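Local coordinates for Endoglucanase(Endo-1,4-beta-glucanase)protein (Pseudomonas stutzeri, PDB 6R2J), which probably hydrolyses beta-1,4-glucosidic bonds of cellulose and related glucans, as a family 5 endoglucanase, and here carries bound cellobiose, at residues P197-F209 with W240-G254. Residues are numbered along the deposited sequence; the frame is centred on the assembly and turned at random.
Sequences PADRLIYEAHLYF and WLQKHGQKGFLGEYG. With BGC (beta-D-glucopyranose), chain E; TRS (2-amino-2-hydroxymethyl-propane-1,3-diol), chain G.
Strands 201-206 and 248-252 run parallel as neighbours in the TIM barrel, their segment axes 36° apart, joined by backbone hydrogen bonds such as Tyr203 N to Lys247 O (2.9 Å) and Ala205 N to Phe249 O (3.1 Å); helix 229-244 forms part of the crossover between them. At the N-terminal end, the edge of Trp240 meets a face of Tyr203, Trp240 CZ3 lying 4.2 Å from Tyr203 CG in a T-shaped pair with planes at 75°. Leu241 CD2 closes on Tyr203 CB, while Leu250 CD1 rests against Leu207 CB at 3.8 Å.

On the other face of the sheet, Glu204 lies alongside Phe249 and its OE2 accepts the in-plane N-H of His206 NE2 (3.0 Å) from above the carboxylate plane; His206 ND1 bonds to Glu144. Over one face of the imidazole sits Glu252, with CG 3.7 Å from the ring centroid and the carboxylate nearly parallel to the ring. Its extended chain (chi2 -179°) lays CG and the carboxylate along this face, with OE1 reaching Tyr208, whose OH donates to it at 2.6 Å on the anti side, somewhat out of the carboxylate plane. A Tris molecule binds both carboxylate oxygens, and Arg56 forms a salt bridge to OE2. A phenylalanine in place of Tyr208 would probably leave Glu252 OE1 without its hydroxyl donor and the carboxylate freer to turn.

Tyr208 CE2 also touches C6 of a bound glucose. The place of Glu252 at the C-terminal end of the seventh barrel strand is consistent with its being the nucleophile, as in family 5 relatives; the hydroxyl, Arg56 and the imidazole face probably orient its carboxylate toward the sugar-binding cleft.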
loop_
_atom_site.group_PDB
_atom_site.type_symbol
_atom_site.label_atom_id
_atom_site.label_comp_id
_atom_site.label_asym_id
_atom_site.label_seq_id
_atom_site.Cartn_x
_atom_site.Cartn_y
_atom_site.Cartn_z
ATOM N N PRO A 197 -14.430 -8.128 -13.725
ATOM C CA PRO A 197 -15.413 -9.222 -13.689
ATOM C C PRO A 197 -15.029 -10.326 -12.702
ATOM O O PRO A 197 -15.864 -11.197 -12.417
ATOM C CB PRO A 197 -15.438 -9.735 -15.145
ATOM C CG PRO A 197 -14.180 -9.263 -15.729
ATOM C CD PRO A 197 -13.861 -7.955 -15.063
ATOM N N ALA A 198 -13.782 -10.347 -12.194
ATOM C CA ALA A 198 -13.369 -11.348 -11.214
ATOM C C ALA A 198 -13.935 -11.019 -9.834
ATOM O O ALA A 198 -13.844 -11.857 -8.931
ATOM C CB ALA A 198 -11.810 -11.471 -11.130
ATOM N N ASP A 199 -14.431 -9.788 -9.631
ATOM C CA ASP A 199 -14.846 -9.306 -8.316
ATOM C C ASP A 199 -13.707 -9.446 -7.297
ATOM O O ASP A 199 -13.875 -9.938 -6.177
ATOM C CB ASP A 199 -16.121 -10.020 -7.892
ATOM C CG ASP A 199 -16.846 -9.296 -6.820
ATOM O OD1 ASP A 199 -16.494 -8.150 -6.518
ATOM O OD2 ASP A 199 -17.764 -9.895 -6.237
ATOM N N ARG A 200 -12.511 -9.054 -7.713
ATOM C CA ARG A 200 -11.358 -9.127 -6.828
ATOM C C ARG A 200 -10.586 -7.839 -6.873
ATOM O O ARG A 200 -9.374 -7.808 -7.091
ATOM C CB ARG A 200 -10.485 -10.323 -7.121
ATOM C CG ARG A 200 -11.069 -11.618 -6.573
ATOM C CD ARG A 200 -10.096 -12.734 -6.947
ATOM N NE ARG A 200 -10.457 -14.017 -6.322
ATOM C CZ ARG A 200 -11.419 -14.847 -6.701
ATOM N NH1 ARG A 200 -12.176 -14.473 -7.687
ATOM N NH2 ARG A 200 -11.646 -15.990 -6.012
ATOM N N LEU A 201 -11.306 -6.746 -6.665
ATOM C CA LEU A 201 -10.744 -5.402 -6.658
ATOM C C LEU A 201 -11.062 -4.748 -5.323
ATOM O O LEU A 201 -12.168 -4.924 -4.785
ATOM C CB LEU A 201 -11.405 -4.576 -7.757
ATOM C CG LEU A 201 -10.770 -3.328 -8.359
ATOM C CD1 LEU A 201 -10.955 -3.429 -9.836
ATOM C CD2 LEU A 201 -11.472 -2.162 -7.712
ATOM N N ILE A 202 -10.097 -3.978 -4.811
ATOM C CA ILE A 202 -10.260 -3.210 -3.578
ATOM C C ILE A 202 -9.704 -1.813 -3.829
ATOM O O ILE A 202 -8.674 -1.646 -4.484
ATOM C CB ILE A 202 -9.591 -3.902 -2.367
ATOM C CG1 ILE A 202 -10.238 -5.286 -2.191
ATOM C CG2 ILE A 202 -9.702 -3.043 -1.140
ATOM C CD1 ILE A 202 -9.397 -6.278 -1.344
ATOM N N TYR A 203 -10.394 -0.813 -3.289
ATOM C CA TYR A 203 -10.003 0.585 -3.428
ATOM C C TYR A 203 -9.202 0.990 -2.213
ATOM O O TYR A 203 -9.412 0.487 -1.112
ATOM C CB TYR A 203 -11.208 1.485 -3.605
ATOM C CG TYR A 203 -11.848 1.229 -4.936
ATOM C CD1 TYR A 203 -12.807 0.233 -5.071
ATOM C CD2 TYR A 203 -11.450 1.939 -6.076
ATOM C CE1 TYR A 203 -13.393 -0.023 -6.287
ATOM C CE2 TYR A 203 -12.052 1.706 -7.305
ATOM C CZ TYR A 203 -13.024 0.719 -7.405
ATOM O OH TYR A 203 -13.648 0.456 -8.611
ATOM N N GLU A 204 -8.238 1.859 -2.432
ATOM C CA GLU A 204 -7.199 2.073 -1.444
ATOM C C GLU A 204 -6.879 3.551 -1.419
ATOM O O GLU A 204 -6.559 4.133 -2.462
ATOM C CB GLU A 204 -5.897 1.353 -1.793
ATOM C CG GLU A 204 -4.720 1.936 -1.008
ATOM C CD GLU A 204 -3.389 1.254 -1.350
ATOM O OE1 GLU A 204 -3.358 0.333 -2.215
ATOM O OE2 GLU A 204 -2.372 1.661 -0.761
ATOM N N ALA A 205 -6.904 4.120 -0.215
ATOM C CA ALA A 205 -6.565 5.509 0.050
ATOM C C ALA A 205 -5.487 5.551 1.125
ATOM O O ALA A 205 -5.255 4.571 1.850
ATOM C CB ALA A 205 -7.766 6.319 0.561
ATOM N N HIS A 206 -4.874 6.739 1.235
ATOM C CA HIS A 206 -3.829 7.070 2.192
ATOM C C HIS A 206 -4.335 8.183 3.080
ATOM O O HIS A 206 -5.201 8.964 2.684
ATOM C CB HIS A 206 -2.557 7.499 1.464
ATOM C CG HIS A 206 -1.965 6.390 0.655
ATOM N ND1 HIS A 206 -0.901 6.553 -0.197
ATOM C CD2 HIS A 206 -2.317 5.084 0.561
ATOM C CE1 HIS A 206 -0.627 5.401 -0.786
ATOM N NE2 HIS A 206 -1.445 4.485 -0.312
ATOM N N LEU A 207 -3.807 8.232 4.295
ATOM C CA LEU A 207 -4.336 9.168 5.274
ATOM C C LEU A 207 -3.277 9.467 6.320
ATOM O O LEU A 207 -2.810 8.562 7.009
ATOM C CB LEU A 207 -5.597 8.573 5.935
ATOM C CG LEU A 207 -6.400 9.367 6.981
ATOM C CD1 LEU A 207 -7.830 8.770 7.031
ATOM C CD2 LEU A 207 -5.709 9.381 8.340
ATOM N N TYR A 208 -2.928 10.739 6.444
ATOM C CA TYR A 208 -2.014 11.209 7.459
ATOM C C TYR A 208 -2.697 12.293 8.286
ATOM O O TYR A 208 -3.790 12.767 7.968
ATOM C CB TYR A 208 -0.709 11.690 6.824
ATOM C CG TYR A 208 0.105 10.569 6.214
ATOM C CD1 TYR A 208 0.992 9.841 6.988
ATOM C CD2 TYR A 208 -0.006 10.257 4.853
ATOM C CE1 TYR A 208 1.763 8.827 6.426
ATOM C CE2 TYR A 208 0.720 9.224 4.284
ATOM C CZ TYR A 208 1.627 8.521 5.064
ATOM O OH TYR A 208 2.398 7.523 4.519
ATOM N N PHE A 209 -2.043 12.688 9.364
ATOM C CA PHE A 209 -2.695 13.503 10.378
ATOM C C PHE A 209 -2.262 14.969 10.395
ATOM O O PHE A 209 -2.776 15.722 11.234
ATOM C CB PHE A 209 -2.402 12.904 11.760
ATOM C CG PHE A 209 -2.955 11.526 11.972
ATOM C CD1 PHE A 209 -3.987 11.030 11.162
ATOM C CD2 PHE A 209 -2.478 10.744 13.017
ATOM C CE1 PHE A 209 -4.507 9.771 11.378
ATOM C CE2 PHE A 209 -3.016 9.501 13.265
ATOM C CZ PHE A 209 -4.020 9.004 12.433
ATOM N N TRP A 240 -17.962 6.583 0.944
ATOM C CA TRP A 240 -17.958 6.344 -0.497
ATOM C C TRP A 240 -17.895 4.857 -0.816
ATOM O O TRP A 240 -18.604 4.378 -1.711
ATOM C CB TRP A 240 -16.749 7.037 -1.117
ATOM C CG TRP A 240 -16.684 6.987 -2.579
ATOM C CD1 TRP A 240 -17.181 7.913 -3.467
ATOM C CD2 TRP A 240 -16.048 5.979 -3.367
ATOM N NE1 TRP A 240 -16.912 7.523 -4.756
ATOM C CE2 TRP A 240 -16.218 6.339 -4.725
ATOM C CE3 TRP A 240 -15.366 4.793 -3.065
ATOM C CZ2 TRP A 240 -15.722 5.550 -5.781
ATOM C CZ3 TRP A 240 -14.859 4.011 -4.125
ATOM C CH2 TRP A 240 -15.047 4.392 -5.454
ATOM N N LEU A 241 -17.039 4.108 -0.111
ATOM C CA LEU A 241 -17.015 2.655 -0.280
ATOM C C LEU A 241 -18.384 2.025 0.002
ATOM O O LEU A 241 -18.906 1.256 -0.809
ATOM C CB LEU A 241 -15.954 2.049 0.630
ATOM C CG LEU A 241 -14.530 2.442 0.232
ATOM C CD1 LEU A 241 -13.577 2.112 1.400
ATOM C CD2 LEU A 241 -14.055 1.774 -1.009
ATOM N N GLN A 242 -18.988 2.332 1.142
ATOM C CA GLN A 242 -20.282 1.734 1.441
ATOM C C GLN A 242 -21.310 2.075 0.374
ATOM O O GLN A 242 -22.090 1.208 -0.046
ATOM C CB GLN A 242 -20.750 2.181 2.825
ATOM C CG GLN A 242 -19.818 1.712 3.957
ATOM C CD GLN A 242 -20.237 2.199 5.329
ATOM O OE1 GLN A 242 -20.351 1.406 6.277
ATOM N NE2 GLN A 242 -20.480 3.507 5.441
ATOM N N LYS A 243 -21.340 3.331 -0.075
ATOM C CA LYS A 243 -22.365 3.734 -1.032
ATOM C C LYS A 243 -22.185 3.022 -2.367
ATOM O O LYS A 243 -23.168 2.617 -2.998
ATOM C CB LYS A 243 -22.363 5.252 -1.207
ATOM C CG LYS A 243 -22.888 6.022 0.007
ATOM C CD LYS A 243 -24.350 6.427 -0.195
ATOM C CE LYS A 243 -25.115 6.398 1.121
ATOM N NZ LYS A 243 -26.517 6.887 0.984
ATOM N N HIS A 244 -20.944 2.847 -2.807
ATOM C CA HIS A 244 -20.685 2.158 -4.061
ATOM C C HIS A 244 -20.576 0.649 -3.925
ATOM O O HIS A 244 -20.291 -0.016 -4.923
ATOM C CB HIS A 244 -19.408 2.687 -4.670
ATOM C CG HIS A 244 -19.553 4.069 -5.168
ATOM N ND1 HIS A 244 -19.431 5.163 -4.345
ATOM C CD2 HIS A 244 -19.902 4.538 -6.382
ATOM C CE1 HIS A 244 -19.655 6.258 -5.048
ATOM N NE2 HIS A 244 -19.935 5.904 -6.289
ATOM N N GLY A 245 -20.796 0.108 -2.731
ATOM C CA GLY A 245 -20.716 -1.324 -2.511
ATOM C C GLY A 245 -19.344 -1.927 -2.729
ATOM O O GLY A 245 -19.240 -3.061 -3.214
ATOM N N GLN A 246 -18.293 -1.227 -2.329
ATOM C CA GLN A 246 -16.932 -1.639 -2.649
ATOM C C GLN A 246 -16.119 -1.830 -1.381
ATOM O O GLN A 246 -16.484 -1.333 -0.305
ATOM C CB GLN A 246 -16.242 -0.586 -3.525
ATOM C CG GLN A 246 -17.032 -0.296 -4.819
ATOM C CD GLN A 246 -17.156 -1.558 -5.690
ATOM O OE1 GLN A 246 -18.123 -1.740 -6.433
ATOM N NE2 GLN A 246 -16.161 -2.423 -5.602
ATOM N N LYS A 247 -14.996 -2.547 -1.543
ATOM C CA LYS A 247 -14.109 -2.907 -0.439
ATOM C C LYS A 247 -12.968 -1.907 -0.341
ATOM O O LYS A 247 -12.458 -1.435 -1.349
ATOM C CB LYS A 247 -13.511 -4.310 -0.597
ATOM C CG LYS A 247 -14.524 -5.441 -0.697
ATOM C CD LYS A 247 -13.889 -6.658 -1.362
ATOM C CE LYS A 247 -13.518 -6.420 -2.847
ATOM N NZ LYS A 247 -13.028 -7.663 -3.501
ATOM N N GLY A 248 -12.546 -1.620 0.888
ATOM C CA GLY A 248 -11.471 -0.664 1.096
ATOM C C GLY A 248 -10.193 -1.147 1.764
ATOM O O GLY A 248 -10.155 -2.187 2.421
ATOM N N PHE A 249 -9.154 -0.318 1.662
ATOM C CA PHE A 249 -7.827 -0.590 2.203
ATOM C C PHE A 249 -7.212 0.785 2.468
ATOM O O PHE A 249 -7.164 1.636 1.568
ATOM C CB PHE A 249 -7.024 -1.464 1.214
ATOM C CG PHE A 249 -5.580 -1.685 1.609
ATOM C CD1 PHE A 249 -5.225 -1.996 2.925
ATOM C CD2 PHE A 249 -4.587 -1.566 0.667
ATOM C CE1 PHE A 249 -3.888 -2.198 3.291
ATOM C CE2 PHE A 249 -3.242 -1.742 1.024
ATOM C CZ PHE A 249 -2.894 -2.069 2.338
ATOM N N LEU A 250 -6.800 1.034 3.709
ATOM C CA LEU A 250 -6.038 2.245 4.018
ATOM C C LEU A 250 -4.545 1.922 3.939
ATOM O O LEU A 250 -3.898 1.572 4.934
ATOM C CB LEU A 250 -6.423 2.780 5.385
ATOM C CG LEU A 250 -6.013 4.236 5.555
ATOM C CD1 LEU A 250 -6.920 5.235 4.748
ATOM C CD2 LEU A 250 -5.992 4.563 7.041
ATOM N N GLY A 251 -3.997 2.055 2.732
ATOM C CA GLY A 251 -2.670 1.534 2.424
ATOM C C GLY A 251 -1.508 2.260 3.055
ATOM O O GLY A 251 -0.383 1.744 3.044
ATOM N N GLU A 252 -1.731 3.466 3.531
ATOM C CA GLU A 252 -0.695 4.142 4.287
ATOM C C GLU A 252 -1.297 5.088 5.307
ATOM O O GLU A 252 -2.312 5.730 5.054
ATOM C CB GLU A 252 0.172 5.047 3.437
ATOM C CG GLU A 252 1.035 4.341 2.440
ATOM C CD GLU A 252 1.882 5.305 1.663
ATOM O OE1 GLU A 252 2.034 6.473 2.131
ATOM O OE2 GLU A 252 2.354 4.898 0.575
ATOM N N TYR A 253 -0.595 5.216 6.428
ATOM C CA TYR A 253 -0.915 6.061 7.568
ATOM C C TYR A 253 0.299 5.852 8.469
ATOM O O TYR A 253 0.879 4.761 8.467
ATOM C CB TYR A 253 -2.211 5.637 8.252
ATOM C CG TYR A 253 -2.060 4.477 9.181
ATOM C CD1 TYR A 253 -2.137 3.173 8.699
ATOM C CD2 TYR A 253 -1.852 4.679 10.538
ATOM C CE1 TYR A 253 -2.019 2.131 9.520
ATOM C CE2 TYR A 253 -1.716 3.614 11.382
ATOM C CZ TYR A 253 -1.783 2.347 10.878
ATOM O OH TYR A 253 -1.637 1.289 11.758
ATOM N N GLY A 254 0.719 6.868 9.226
ATOM C CA GLY A 254 1.864 6.733 10.112
ATOM C C GLY A 254 1.956 7.955 10.989
ATOM O O GLY A 254 1.333 8.982 10.710
HETATM C C2 BGC E . -2.382 13.670 0.178
HETATM C C3 BGC E . -3.036 12.326 0.233
HETATM C C4 BGC E . -1.896 11.385 0.448
HETATM C C5 BGC E . -0.734 11.876 1.253
HETATM C C6 BGC E . 0.165 10.678 1.322
HETATM C C1 BGC E . -1.068 14.101 0.877
HETATM O O2 BGC E . -3.503 14.642 0.263
HETATM O O3 BGC E . -3.737 11.998 -0.972
HETATM O O4 BGC E . -2.651 10.288 0.910
HETATM O O5 BGC E . -0.117 13.025 0.497
HETATM O O6 BGC E . 1.495 11.159 1.654
HETATM C C TRS G . 4.363 8.270 0.790
HETATM C C1 TRS G . 4.461 7.002 -0.076
HETATM C C2 TRS G . 4.732 7.982 2.259
HETATM C C3 TRS G . 5.278 9.377 0.213
HETATM N N TRS G . 2.943 8.688 0.776
HETATM O O1 TRS G . 3.288 6.853 -0.833
HETATM O O2 TRS G . 4.395 9.079 3.102
HETATM O O3 TRS G . 4.965 9.603 -1.151
HETATM O O HOH W 1 -14.414 -3.468 -4.111
HETATM O O HOH W 2 -1.737 8.795 9.498
#